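Local coordinates for sulfur oxidation protein soxB (Thermus thermophilus, PDB 2WDC) that belongs to the 5'-nucleotidase family, carries a two-manganese site and takes part in sulfur oxidation, probably as a hydrolase, at residues S367-Y372 against R539-P544; A270-R275 against D457-Q462; F98-G103 against L335-P340; Y26-L31 against D316-K321. One frame throughout, in Å; residues are numbered along the deposited sequence. Where two conformers were deposited one is given.

Contact 1 (S367-Y372 against R539-P544)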
loop_
_atom_site.group_PDB
_atom_site.type_symbol
_atom_site.label_atom_id
_atom_site.label_comp_id
_atom_site.label_asym_id
_atom_site.label_seq_id
_atom_site.Cartn_x
_atom_site.Cartn_y
_atom_site.Cartn_z
ATOM N N SER A 367 -11.003 -15.825 14.523
ATOM C CA SER A 367 -11.805 -14.612 14.464
ATOM C C SER A 367 -13.208 -14.991 14.015
ATOM O O SER A 367 -13.373 -15.664 12.999
ATOM C CB SER A 367 -11.223 -13.609 13.459
ATOM O OG SER A 367 -12.009 -12.434 13.454
ATOM N N GLU A 368 -14.214 -14.568 14.772
ATOM C CA GLU A 368 -15.591 -14.897 14.424
ATOM C C GLU A 368 -16.178 -13.943 13.383
ATOM O O GLU A 368 -17.189 -14.247 12.742
ATOM C CB GLU A 368 -16.465 -14.935 15.683
ATOM C CG GLU A 368 -16.012 -15.999 16.656
ATOM C CD GLU A 368 -16.935 -16.140 17.849
ATOM O OE1 GLU A 368 -17.895 -15.349 17.964
ATOM O OE2 GLU A 368 -16.671 -17.028 18.689
ATOM N N THR A 369 -15.526 -12.801 13.196
ATOM C CA THR A 369 -16.009 -11.798 12.251
ATOM C C THR A 369 -14.892 -11.288 11.344
ATOM O O THR A 369 -13.707 -11.549 11.560
ATOM C CB THR A 369 -16.673 -10.617 12.984
ATOM O OG1 THR A 369 -15.701 -9.994 13.818
ATOM C CG2 THR A 369 -17.853 -11.094 13.845
ATOM N N LEU A 370 -15.295 -10.556 10.315
ATOM C CA LEU A 370 -14.357 -10.014 9.353
ATOM C C LEU A 370 -13.412 -8.998 9.991
ATOM O O LEU A 370 -13.853 -8.010 10.576
ATOM C CB LEU A 370 -15.145 -9.327 8.231
ATOM C CG LEU A 370 -14.349 -8.773 7.044
ATOM C CD1 LEU A 370 -13.769 -9.886 6.197
ATOM C CD2 LEU A 370 -15.265 -7.863 6.226
ATOM N N LEU A 371 -12.111 -9.235 9.836
ATOM C CA LEU A 371 -11.106 -8.270 10.287
ATOM C C LEU A 371 -10.472 -7.637 9.055
ATOM O O LEU A 371 -9.789 -8.313 8.279
ATOM C CB LEU A 371 -10.021 -8.944 11.128
ATOM C CG LEU A 371 -10.535 -9.564 12.427
ATOM C CD1 LEU A 371 -9.425 -10.363 13.091
ATOM C CD2 LEU A 371 -11.098 -8.483 13.361
ATOM N N TYR A 372 -10.757 -6.354 8.848
ATOM C CA TYR A 372 -10.192 -5.633 7.708
ATOM C C TYR A 372 -9.385 -4.457 8.224
ATOM O O TYR A 372 -9.574 -4.024 9.360
ATOM C CB TYR A 372 -11.284 -5.175 6.725
ATOM C CG TYR A 372 -12.301 -4.219 7.323
ATOM C CD1 TYR A 372 -12.150 -2.845 7.211
ATOM C CD2 TYR A 372 -13.419 -4.703 8.001
ATOM C CE1 TYR A 372 -13.093 -1.970 7.727
ATOM C CE2 TYR A 372 -14.369 -3.838 8.522
ATOM C CZ TYR A 372 -14.194 -2.464 8.395
ATOM O OH TYR A 372 -15.127 -1.585 8.909
ATOM N N ARG A 539 -10.431 -16.762 21.005
ATOM C CA ARG A 539 -11.380 -16.357 19.966
ATOM C C ARG A 539 -11.691 -14.878 20.124
ATOM O O ARG A 539 -11.764 -14.361 21.243
ATOM C CB ARG A 539 -12.686 -17.163 20.089
ATOM C CG ARG A 539 -12.552 -18.624 19.712
ATOM C CD ARG A 539 -13.888 -19.348 19.834
ATOM N NE ARG A 539 -14.718 -19.185 18.644
ATOM C CZ ARG A 539 -14.600 -19.923 17.544
ATOM N NH1 ARG A 539 -13.671 -20.862 17.468
ATOM N NH2 ARG A 539 -15.417 -19.718 16.517
ATOM N N VAL A 540 -11.862 -14.189 19.000
ATOM C CA VAL A 540 -12.221 -12.779 19.033
ATOM C C VAL A 540 -13.476 -12.561 18.202
ATOM O O VAL A 540 -13.778 -13.354 17.314
ATOM C CB VAL A 540 -11.076 -11.864 18.571
ATOM C CG1 VAL A 540 -9.908 -11.947 19.540
ATOM C CG2 VAL A 540 -10.634 -12.219 17.177
ATOM N N ARG A 541 -14.210 -11.503 18.524
ATOM C CA ARG A 541 -15.433 -11.169 17.805
ATOM C C ARG A 541 -15.647 -9.665 17.821
ATOM O O ARG A 541 -16.467 -9.137 18.569
ATOM C CB ARG A 541 -16.642 -11.901 18.390
ATOM C CG ARG A 541 -17.931 -11.626 17.621
ATOM C CD ARG A 541 -19.118 -12.376 18.195
ATOM N NE ARG A 541 -20.310 -12.155 17.386
ATOM C CZ ARG A 541 -20.647 -12.903 16.341
ATOM N NH1 ARG A 541 -19.891 -13.933 15.992
ATOM N NH2 ARG A 541 -21.745 -12.626 15.650
ATOM N N VAL A 542 -14.880 -8.979 16.988
ATOM C CA VAL A 542 -14.945 -7.531 16.897
ATOM C C VAL A 542 -16.089 -7.097 15.994
ATOM O O VAL A 542 -16.082 -7.376 14.798
ATOM C CB VAL A 542 -13.611 -6.973 16.380
ATOM C CG1 VAL A 542 -13.638 -5.451 16.390
ATOM C CG2 VAL A 542 -12.463 -7.508 17.210
ATOM N N ARG A 543 -17.059 -6.394 16.563
ATOM C CA ARG A 543 -18.172 -5.890 15.764
ATOM C C ARG A 543 -17.814 -4.485 15.277
ATOM O O ARG A 543 -17.232 -3.694 16.020
ATOM C CB ARG A 543 -19.460 -5.851 16.592
ATOM C CG ARG A 543 -19.900 -7.205 17.141
ATOM C CD ARG A 543 -20.883 -7.919 16.210
ATOM N NE ARG A 543 -21.182 -7.149 15.005
ATOM C CZ ARG A 543 -22.077 -7.508 14.089
ATOM N NH1 ARG A 543 -22.282 -6.744 13.023
ATOM N NH2 ARG A 543 -22.768 -8.630 14.240
ATOM N N PRO A 544 -18.135 -4.169 14.014
ATOM C CA PRO A 544 -17.775 -2.818 13.578
ATOM C C PRO A 544 -18.525 -1.759 14.376
ATOM O O PRO A 544 -19.751 -1.685 14.319
ATOM C CB PRO A 544 -18.226 -2.780 12.111
ATOM C CG PRO A 544 -18.395 -4.200 11.712
ATOM C CD PRO A 544 -18.819 -4.920 12.949
HETATM O O HOH W 1 -13.506 -10.695 15.083
HETATM O O HOH W 2 -16.055 -7.442 12.257
#

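Contact 2 (A270-R275 against D457-Q462)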
loop_
_atom_site.group_PDB
_atom_site.type_symbol
_atom_site.label_atom_id
_atom_site.label_comp_id
_atom_site.label_asym_id
_atom_site.label_seq_id
_atom_site.Cartn_x
_atom_site.Cartn_y
_atom_site.Cartn_z
ATOM N N ALA A 270 -1.235 12.443 -10.479
ATOM C CA ALA A 270 -2.201 13.190 -11.289
ATOM C C ALA A 270 -1.805 14.660 -11.328
ATOM O O ALA A 270 -1.873 15.295 -12.381
ATOM C CB ALA A 270 -3.627 13.022 -10.741
ATOM N N ALA A 271 -1.346 15.192 -10.199
ATOM C CA ALA A 271 -0.917 16.595 -10.169
ATOM C C ALA A 271 0.291 16.775 -11.082
ATOM O O ALA A 271 0.385 17.772 -11.796
ATOM C CB ALA A 271 -0.582 17.030 -8.749
ATOM N N LEU A 272 1.210 15.813 -11.069
ATOM C CA LEU A 272 2.389 15.876 -11.935
ATOM C C LEU A 272 2.032 15.793 -13.419
ATOM O O LEU A 272 2.696 16.401 -14.265
ATOM C CB LEU A 272 3.412 14.795 -11.549
ATOM C CG LEU A 272 4.103 15.052 -10.206
ATOM C CD1 LEU A 272 4.919 13.854 -9.753
ATOM C CD2 LEU A 272 4.977 16.322 -10.246
ATOM N N ALA A 273 0.990 15.037 -13.745
ATOM C CA ALA A 273 0.566 14.910 -15.137
ATOM C C ALA A 273 0.104 16.256 -15.696
ATOM O O ALA A 273 0.066 16.446 -16.906
ATOM C CB ALA A 273 -0.558 13.880 -15.266
ATOM N N GLU A 274 -0.238 17.194 -14.820
ATOM C CA GLU A 274 -0.676 18.507 -15.293
ATOM C C GLU A 274 0.464 19.517 -15.258
ATOM O O GLU A 274 0.292 20.661 -15.682
ATOM C CB GLU A 274 -1.835 19.030 -14.441
ATOM C CG GLU A 274 -3.124 18.246 -14.637
ATOM C CD GLU A 274 -4.286 18.813 -13.847
ATOM O OE1 GLU A 274 -4.051 19.402 -12.770
ATOM O OE2 GLU A 274 -5.439 18.651 -14.297
ATOM N N ARG A 275 1.621 19.101 -14.746
ATOM C CA ARG A 275 2.773 19.994 -14.600
ATOM C C ARG A 275 3.999 19.610 -15.423
ATOM O O ARG A 275 4.775 20.476 -15.837
ATOM C CB ARG A 275 3.175 20.104 -13.126
ATOM C CG ARG A 275 2.126 20.752 -12.240
ATOM C CD ARG A 275 2.411 20.517 -10.765
ATOM N NE ARG A 275 1.364 21.090 -9.924
ATOM C CZ ARG A 275 1.592 21.846 -8.856
ATOM N NH1 ARG A 275 0.574 22.331 -8.159
ATOM N NH2 ARG A 275 2.836 22.114 -8.480
ATOM N N ASP A 457 -5.665 19.983 -2.538
ATOM C CA ASP A 457 -4.650 20.133 -3.581
ATOM C C ASP A 457 -3.910 18.815 -3.741
ATOM O O ASP A 457 -3.119 18.431 -2.875
ATOM C CB ASP A 457 -3.673 21.259 -3.218
ATOM C CG ASP A 457 -2.706 21.577 -4.342
ATOM O OD1 ASP A 457 -2.657 20.814 -5.332
ATOM O OD2 ASP A 457 -1.965 22.582 -4.224
ATOM N N PRO A 458 -4.173 18.096 -4.848
ATOM C CA PRO A 458 -3.523 16.788 -5.013
ATOM C C PRO A 458 -2.001 16.838 -5.035
ATOM O O PRO A 458 -1.349 15.844 -4.743
ATOM C CB PRO A 458 -4.083 16.266 -6.336
ATOM C CG PRO A 458 -4.547 17.483 -7.070
ATOM C CD PRO A 458 -4.987 18.465 -6.022
ATOM N N PHE A 459 -1.432 17.994 -5.364
ATOM C CA PHE A 459 0.023 18.139 -5.371
ATOM C C PHE A 459 0.594 17.934 -3.971
ATOM O O PHE A 459 1.761 17.569 -3.813
ATOM C CB PHE A 459 0.418 19.536 -5.871
ATOM C CG PHE A 459 1.895 19.703 -6.101
ATOM C CD1 PHE A 459 2.532 19.026 -7.132
ATOM C CD2 PHE A 459 2.642 20.554 -5.301
ATOM C CE1 PHE A 459 3.888 19.161 -7.337
ATOM C CE2 PHE A 459 4.004 20.720 -5.522
ATOM C CZ PHE A 459 4.622 20.028 -6.547
ATOM N N TYR A 460 -0.215 18.217 -2.953
ATOM C CA TYR A 460 0.222 18.091 -1.564
ATOM C C TYR A 460 -0.293 16.821 -0.881
ATOM O O TYR A 460 -0.046 16.602 0.305
ATOM C CB TYR A 460 -0.170 19.335 -0.765
ATOM C CG TYR A 460 0.707 20.525 -1.073
ATOM C CD1 TYR A 460 1.933 20.686 -0.442
ATOM C CD2 TYR A 460 0.348 21.440 -2.051
ATOM C CE1 TYR A 460 2.757 21.754 -0.745
ATOM C CE2 TYR A 460 1.164 22.514 -2.355
ATOM C CZ TYR A 460 2.373 22.655 -1.710
ATOM O OH TYR A 460 3.197 23.720 -2.016
ATOM N N GLN A 461 -0.980 15.974 -1.640
ATOM C CA GLN A 461 -1.489 14.716 -1.091
ATOM C C GLN A 461 -0.300 13.789 -0.822
ATOM O O GLN A 461 0.627 13.680 -1.644
ATOM C CB GLN A 461 -2.475 14.056 -2.062
ATOM C CG GLN A 461 -3.928 14.531 -1.934
ATOM C CD GLN A 461 -4.591 14.089 -0.638
ATOM O OE1 GLN A 461 -4.207 12.919 -0.144
ATOM N NE2 GLN A 461 -5.458 14.786 -0.096
ATOM N N GLN A 462 -0.309 13.154 0.345
ATOM C CA GLN A 462 0.760 12.242 0.739
ATOM C C GLN A 462 0.350 10.774 0.636
ATOM O O GLN A 462 1.185 9.884 0.795
ATOM C CB GLN A 462 1.281 12.572 2.137
ATOM C CG GLN A 462 1.798 14.002 2.263
ATOM C CD GLN A 462 2.735 14.189 3.438
ATOM O OE1 GLN A 462 2.728 13.403 4.385
ATOM N NE2 GLN A 462 3.546 15.240 3.385
HETATM O O HOH W 3 -2.361 21.332 -7.958
HETATM O O HOH W 4 -0.214 23.728 -5.946
#

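Contact 3 (F98-G103 against L335-P340). With TBU (tertiary-butyl alcohol), chain K.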
loop_
_atom_site.group_PDB
_atom_site.type_symbol
_atom_site.label_atom_id
_atom_site.label_comp_id
_atom_site.label_asym_id
_atom_site.label_seq_id
_atom_site.Cartn_x
_atom_site.Cartn_y
_atom_site.Cartn_z
ATOM N N PHE A 98 -14.569 -17.130 -4.951
ATOM C CA PHE A 98 -13.405 -17.132 -5.841
ATOM C C PHE A 98 -12.081 -17.548 -5.207
ATOM O O PHE A 98 -11.105 -17.809 -5.913
ATOM C CB PHE A 98 -13.254 -15.756 -6.501
ATOM C CG PHE A 98 -14.448 -15.351 -7.327
ATOM C CD1 PHE A 98 -14.881 -16.155 -8.377
ATOM C CD2 PHE A 98 -15.158 -14.191 -7.028
ATOM C CE1 PHE A 98 -16.003 -15.802 -9.123
ATOM C CE2 PHE A 98 -16.270 -13.824 -7.771
ATOM C CZ PHE A 98 -16.689 -14.630 -8.831
ATOM N N GLY A 99 -12.053 -17.595 -3.886
ATOM C CA GLY A 99 -10.840 -17.964 -3.177
ATOM C C GLY A 99 -9.960 -16.771 -2.881
ATOM O O GLY A 99 -10.283 -15.626 -3.211
ATOM N N PRO A 100 -8.814 -17.036 -2.253
ATOM C CA PRO A 100 -7.891 -15.970 -1.871
ATOM C C PRO A 100 -7.213 -15.384 -3.088
ATOM O O PRO A 100 -7.141 -16.025 -4.154
ATOM C CB PRO A 100 -6.867 -16.705 -0.990
ATOM C CG PRO A 100 -6.880 -18.123 -1.526
ATOM C CD PRO A 100 -8.330 -18.375 -1.870
ATOM N N ILE A 101 -6.650 -14.194 -2.887
ATOM C CA ILE A 101 -5.901 -13.511 -3.931
ATOM C C ILE A 101 -4.401 -13.612 -3.650
ATOM O O ILE A 101 -3.973 -13.987 -2.546
ATOM C CB ILE A 101 -6.340 -12.021 -4.093
ATOM C CG1 ILE A 101 -6.265 -11.254 -2.764
ATOM C CG2 ILE A 101 -7.781 -11.939 -4.630
ATOM C CD1 ILE A 101 -4.838 -10.883 -2.308
ATOM N N GLY A 102 -3.608 -13.217 -4.633
ATOM C CA GLY A 102 -2.170 -13.170 -4.462
ATOM C C GLY A 102 -1.464 -14.487 -4.241
ATOM O O GLY A 102 -1.917 -15.562 -4.664
ATOM N N GLY A 103 -0.312 -14.371 -3.592
ATOM C CA GLY A 103 0.635 -15.449 -3.401
ATOM C C GLY A 103 1.708 -15.265 -4.462
ATOM O O GLY A 103 1.408 -14.998 -5.635
ATOM N N LEU A 335 -5.835 -15.098 -8.759
ATOM C CA LEU A 335 -6.661 -16.012 -7.974
ATOM C C LEU A 335 -5.973 -17.368 -7.939
ATOM O O LEU A 335 -5.974 -18.098 -8.927
ATOM C CB LEU A 335 -8.052 -16.122 -8.600
ATOM C CG LEU A 335 -8.883 -14.829 -8.573
ATOM C CD1 LEU A 335 -10.074 -14.982 -9.514
ATOM C CD2 LEU A 335 -9.358 -14.533 -7.148
ATOM N N ALA A 336 -5.332 -17.683 -6.818
ATOM C CA ALA A 336 -4.584 -18.930 -6.713
ATOM C C ALA A 336 -5.372 -20.202 -7.029
ATOM O O ALA A 336 -4.807 -21.184 -7.525
ATOM C CB ALA A 336 -3.912 -19.044 -5.348
ATOM N N GLU A 337 -6.668 -20.201 -6.746
ATOM C CA GLU A 337 -7.463 -21.401 -7.028
ATOM C C GLU A 337 -7.717 -21.565 -8.519
ATOM O O GLU A 337 -8.222 -22.598 -8.954
ATOM C CB GLU A 337 -8.807 -21.347 -6.285
ATOM C CG GLU A 337 -8.680 -21.390 -4.779
ATOM C CD GLU A 337 -10.026 -21.497 -4.064
ATOM O OE1 GLU A 337 -11.036 -21.783 -4.734
ATOM O OE2 GLU A 337 -10.059 -21.350 -2.829
ATOM N N HIS A 338 -7.376 -20.551 -9.309
ATOM C CA HIS A 338 -7.671 -20.565 -10.734
ATOM C C HIS A 338 -6.475 -20.370 -11.648
ATOM O O HIS A 338 -6.620 -20.047 -12.831
ATOM C CB HIS A 338 -8.769 -19.552 -11.019
ATOM C CG HIS A 338 -10.033 -19.858 -10.287
ATOM N ND1 HIS A 338 -10.945 -20.839 -10.483
ATOM C CD2 HIS A 338 -10.371 -19.251 -9.098
ATOM C CE1 HIS A 338 -11.848 -20.764 -9.452
ATOM N NE2 HIS A 338 -11.491 -19.787 -8.639
ATOM N N LEU A 339 -5.291 -20.565 -11.079
ATOM C CA LEU A 339 -4.047 -20.415 -11.817
ATOM C C LEU A 339 -3.182 -21.642 -11.603
ATOM O O LEU A 339 -3.271 -22.299 -10.569
ATOM C CB LEU A 339 -3.294 -19.185 -11.300
ATOM C CG LEU A 339 -3.866 -17.853 -11.771
ATOM C CD1 LEU A 339 -3.263 -16.704 -10.971
ATOM C CD2 LEU A 339 -3.603 -17.659 -13.266
ATOM N N PRO A 340 -2.301 -21.940 -12.569
ATOM C CA PRO A 340 -1.425 -23.093 -12.329
ATOM C C PRO A 340 -0.349 -22.715 -11.321
ATOM O O PRO A 340 -0.200 -21.542 -10.962
ATOM C CB PRO A 340 -0.798 -23.356 -13.699
ATOM C CG PRO A 340 -0.921 -22.083 -14.439
ATOM C CD PRO A 340 -2.152 -21.395 -13.927
HETATM O O TBU K . -14.620 -17.095 -13.034
HETATM C C TBU K . -13.585 -17.909 -12.481
HETATM C C1 TBU K . -12.905 -18.640 -13.626
HETATM C C2 TBU K . -12.524 -17.060 -11.761
HETATM C C3 TBU K . -14.199 -18.917 -11.508
HETATM O O HOH W 5 -8.292 -18.054 -5.584
#

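Contact 4 (Y26-L31 against D316-K321)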
loop_
_atom_site.group_PDB
_atom_site.type_symbol
_atom_site.label_atom_id
_atom_site.label_comp_id
_atom_site.label_asym_id
_atom_site.label_seq_id
_atom_site.Cartn_x
_atom_site.Cartn_y
_atom_site.Cartn_z
ATOM N N TYR A 26 -2.440 -7.042 -28.937
ATOM C CA TYR A 26 -2.693 -5.613 -29.055
ATOM C C TYR A 26 -1.394 -4.821 -28.947
ATOM O O TYR A 26 -0.623 -5.012 -28.012
ATOM C CB TYR A 26 -3.658 -5.139 -27.953
ATOM C CG TYR A 26 -4.105 -3.697 -28.086
ATOM C CD1 TYR A 26 -5.366 -3.381 -28.581
ATOM C CD2 TYR A 26 -3.268 -2.648 -27.718
ATOM C CE1 TYR A 26 -5.775 -2.063 -28.705
ATOM C CE2 TYR A 26 -3.665 -1.336 -27.841
ATOM C CZ TYR A 26 -4.915 -1.043 -28.343
ATOM O OH TYR A 26 -5.302 0.275 -28.472
ATOM N N GLY A 27 -1.151 -3.942 -29.910
ATOM C CA GLY A 27 -0.010 -3.049 -29.852
ATOM C C GLY A 27 1.379 -3.601 -30.067
ATOM O O GLY A 27 1.577 -4.687 -30.640
ATOM N N ASP A 28 2.350 -2.809 -29.623
ATOM C CA ASP A 28 3.768 -3.080 -29.819
ATOM C C ASP A 28 4.508 -3.567 -28.590
ATOM O O ASP A 28 5.544 -4.227 -28.701
ATOM C CB ASP A 28 4.446 -1.789 -30.264
ATOM C CG ASP A 28 3.788 -1.188 -31.474
ATOM O OD1 ASP A 28 3.752 -1.884 -32.511
ATOM O OD2 ASP A 28 3.294 -0.045 -31.395
ATOM N N ALA A 29 4.041 -3.157 -27.418
ATOM C CA ALA A 29 4.731 -3.525 -26.187
ATOM C C ALA A 29 3.708 -3.801 -25.110
ATOM O O ALA A 29 2.596 -3.287 -25.155
ATOM C CB ALA A 29 5.653 -2.393 -25.741
ATOM N N THR A 30 4.104 -4.613 -24.138
ATOM C CA THR A 30 3.225 -4.989 -23.040
ATOM C C THR A 30 3.957 -4.771 -21.729
ATOM O O THR A 30 5.075 -5.260 -21.542
ATOM C CB THR A 30 2.800 -6.467 -23.143
ATOM O OG1 THR A 30 2.115 -6.682 -24.383
ATOM C CG2 THR A 30 1.872 -6.866 -21.977
ATOM N N LEU A 31 3.312 -4.057 -20.813
ATOM C CA LEU A 31 3.869 -3.866 -19.472
ATOM C C LEU A 31 3.051 -4.750 -18.531
ATOM O O LEU A 31 1.807 -4.709 -18.542
ATOM C CB LEU A 31 3.759 -2.404 -19.033
ATOM C CG LEU A 31 4.300 -1.386 -20.040
ATOM C CD1 LEU A 31 4.123 0.030 -19.506
ATOM C CD2 LEU A 31 5.777 -1.681 -20.372
ATOM N N ASP A 316 -1.092 -2.975 -22.647
ATOM C CA ASP A 316 -0.582 -3.132 -24.013
ATOM C C ASP A 316 -0.594 -1.773 -24.671
ATOM O O ASP A 316 -1.592 -1.047 -24.620
ATOM C CB ASP A 316 -1.455 -4.100 -24.816
ATOM C CG ASP A 316 -1.543 -5.460 -24.172
ATOM O OD1 ASP A 316 -0.485 -6.084 -23.967
ATOM O OD2 ASP A 316 -2.666 -5.874 -23.824
ATOM N N LEU A 317 0.548 -1.397 -25.232
ATOM C CA LEU A 317 0.697 -0.073 -25.818
ATOM C C LEU A 317 0.914 -0.090 -27.322
ATOM O O LEU A 317 1.766 -0.830 -27.816
ATOM C CB LEU A 317 1.926 0.612 -25.206
ATOM C CG LEU A 317 1.994 0.679 -23.671
ATOM C CD1 LEU A 317 3.343 1.254 -23.264
ATOM C CD2 LEU A 317 0.851 1.523 -23.109
ATOM N N LYS A 318 0.202 0.784 -28.034
ATOM C CA LYS A 318 0.472 0.987 -29.453
ATOM C C LYS A 318 1.221 2.313 -29.473
ATOM O O LYS A 318 0.704 3.351 -29.047
ATOM C CB LYS A 318 -0.802 1.086 -30.291
ATOM C CG LYS A 318 -0.514 1.284 -31.781
ATOM C CD LYS A 318 0.135 0.040 -32.386
ATOM C CE LYS A 318 0.764 0.331 -33.745
ATOM N NZ LYS A 318 2.104 1.008 -33.591
ATOM N N LEU A 319 2.480 2.268 -29.882
ATOM C CA LEU A 319 3.295 3.459 -29.856
ATOM C C LEU A 319 3.270 4.201 -31.181
ATOM O O LEU A 319 2.938 3.629 -32.224
ATOM C CB LEU A 319 4.752 3.059 -29.545
ATOM C CG LEU A 319 4.950 2.178 -28.297
ATOM C CD1 LEU A 319 6.447 1.921 -28.081
ATOM C CD2 LEU A 319 4.356 2.895 -27.094
ATOM N N TRP A 320 3.653 5.469 -31.127
ATOM C CA TRP A 320 3.883 6.256 -32.324
ATOM C C TRP A 320 5.157 7.049 -32.100
ATOM O O TRP A 320 5.723 7.050 -30.995
ATOM C CB TRP A 320 2.689 7.112 -32.752
ATOM C CG TRP A 320 2.419 8.310 -31.912
ATOM C CD1 TRP A 320 1.807 8.336 -30.687
ATOM C CD2 TRP A 320 2.649 9.675 -32.276
ATOM N NE1 TRP A 320 1.664 9.632 -30.265
ATOM C CE2 TRP A 320 2.165 10.475 -31.223
ATOM C CE3 TRP A 320 3.209 10.302 -33.401
ATOM C CZ2 TRP A 320 2.271 11.866 -31.229
ATOM C CZ3 TRP A 320 3.313 11.681 -33.407
ATOM C CH2 TRP A 320 2.827 12.452 -32.337
ATOM N N LYS A 321 5.648 7.700 -33.141
ATOM C CA LYS A 321 6.896 8.443 -33.027
ATOM C C LYS A 321 6.958 9.393 -31.836
ATOM O O LYS A 321 8.027 9.578 -31.248
ATOM C CB LYS A 321 7.205 9.193 -34.326
ATOM C CG LYS A 321 8.682 9.479 -34.528
ATOM C CD LYS A 321 8.892 10.610 -35.523
ATOM C CE LYS A 321 9.876 10.217 -36.610
ATOM N NZ LYS A 321 9.793 11.138 -37.780
#

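Contact 1 (S367-Y372 against R539-P544)
The carbonyl oxygen of Val542 takes two hydrogen bonds, one from Thr369 OG1 at 2.8 Å and one from a water that also donates to Leu370 O. The hydroxyl arrives from above the carbonyl plane, 41° out of it, and so is not aimed at a lone pair. With chi1 at 62°, OG1 lies between the backbone N and carbonyl carbon of its own residue, and methyl CG2 comes to rest over one face of the Arg541 guanidinium. A second water donates to both Ser367 OG and Thr369 OG1 and accepts from Val542 N (2.9 Å from the water oxygen), filling in where strand pairing has stopped. That pairing is a parallel bridge of Ser367 with Val540 in a small mixed sheet, including the bond from Glu368 N to Val540 O at 2.9 Å.

Outside the bridge, the Glu368 carboxylate is shared by two arginines. Its OE2 offers the anti lone pair to Arg539 NE at 2.9 Å, in the guanidinium plane and almost straight (176°). OE1 meets Arg541 NH1 at 3.1 Å, tilted from both flat groups. On the inner side, Leu371 CD2 touches Val542 CG2, and both leucine and valine rest on Leu384 of helix 380-392. Two guanidiniums on one carboxylate would probably favour its ionised form, while farther along water serves Ser367, Thr369 and Val542.

Contact 2 (A270-R275 against D457-Q462)
A chi1 of -172° swings the Phe459 ring away from its backbone N, one face toward Arg275, whose chain, extended from CG to NE, lays its guanidinium flat upon it in a cation-pi stack. Arg275 has two modelled conformers, and the stack, described for one, is to that extent uncertain. The planes are 12° apart, with CZ of Arg275 3.6 Å from the centroid of the Phe459 ring and NH2 over the ring centre. The contact joins the C-terminal end of helix 266-273 to a short 3-10 turn in the C-terminal nucleotidase-family region. Beside the stack, Ala271 CB packs 3.6 Å from Phe459 CA, and Leu272 CD2 reaches the ring edge at CE1. An alanine in place of Phe459 would remove the ring and is likely to leave the Arg275 guanidinium without its flat support and Leu272 less well packed. Two waters connect Arg275 NH1 to the Asp457 carboxylate, one to each oxygen. Asp457 OD1 also closes an Asx turn, accepting from Phe459 N at 3.1 Å, from above the carboxylate plane.

Contact 3 (F98-G103 against L335-P340)
This is loop-to-loop packing, partly bridged by water, between the turn that joins helices 91-98 and 104-120 and the segment that follows strand 323-333. Its apolar centre is Leu335 CD2, which touches Ile101 CG2 at 3.9 Å and Phe98 CB at 4.1 Å. A water joins the backbones, donating to Phe98 O and to Pro100 O (2.7 Å) and accepting from Glu337 N. His338 turns its ring edge to Phe98 O, and the NE2 bond to that oxygen, at 3.4 Å, is weak. A tert-butanol methyl, C3, sits over one face of the imidazole. Replacing His338 with an alanine would probably cost Phe98 O this weak partner and open a gap beside the alcohol. Gly99, just past helix 91-98 and with positive phi, lets Glu337 OE2 come within 3.5 Å of its CA; a side chain would clash there. Around the contact, Leu335 and Ile101 lean on Tyr84 of helix 81-86, and Ala336 rests on Ala106 of helix 104-120.

Contact 4 (Y26-L31 against D316-K321)
Asp28 and Ala29 both face Leu317, forming a classic beta bulge in which Leu317 O accepts from Asp28 N at 2.7 Å and from Ala29 N at 3.3 Å. The return bond, Leu317 N to Ala29 O, is nearly straight (173°). This is the tight part, where strands 29-34 and 311-320 pair antiparallel. On one face Leu31 CD1 packs against Leu317 CD1 at 4.0 Å, both also touching Leu281 of the second sheet. On the other, Thr30 OG1 donates to Asp316 OD1 at 2.7 Å, and Arg314 and Arg328 make salt bridges to the same carboxylate. Toward solvent Tyr26 packs loosely, with CD2 3.7 Å from Asp316 CB; exposed Gly27 lies tight against Leu317 O, where a side chain would clash. Yet Lys318 bends at chi2 (68°) and chi4, folding NZ back to Asp28 OD2 at 2.7 Å, on the syn lone pair, while Leu319 N meets the same oxygen. Held by an ammonium and an amide, Asp28 probably stays charged and continues the pairing beyond the bulge.

In the fold
From the N terminus the chain enters at 26-31, and contact 4 closes a long loop when 316-321 pairs beside it; the manganese ligands, from Asp36 to His288, all lie within that loop. Segment 98-103 opens contact 3, which closes at 335-340, and 270-275 opens contact 2, which closes only at 457-462. These three cross one another. Contact 1, from 367-372 to 539-544, begins after contacts 4 and 3 have closed and crosses contact 2 alone; none nests. Contact 4 joins strands of one sheet, contact 3 joins loops beside its last strand, contact 2 reaches across to the C-terminal region, and contact 1 pairs strands in the C-terminal half, its centre about 46 Å from that of contact 4.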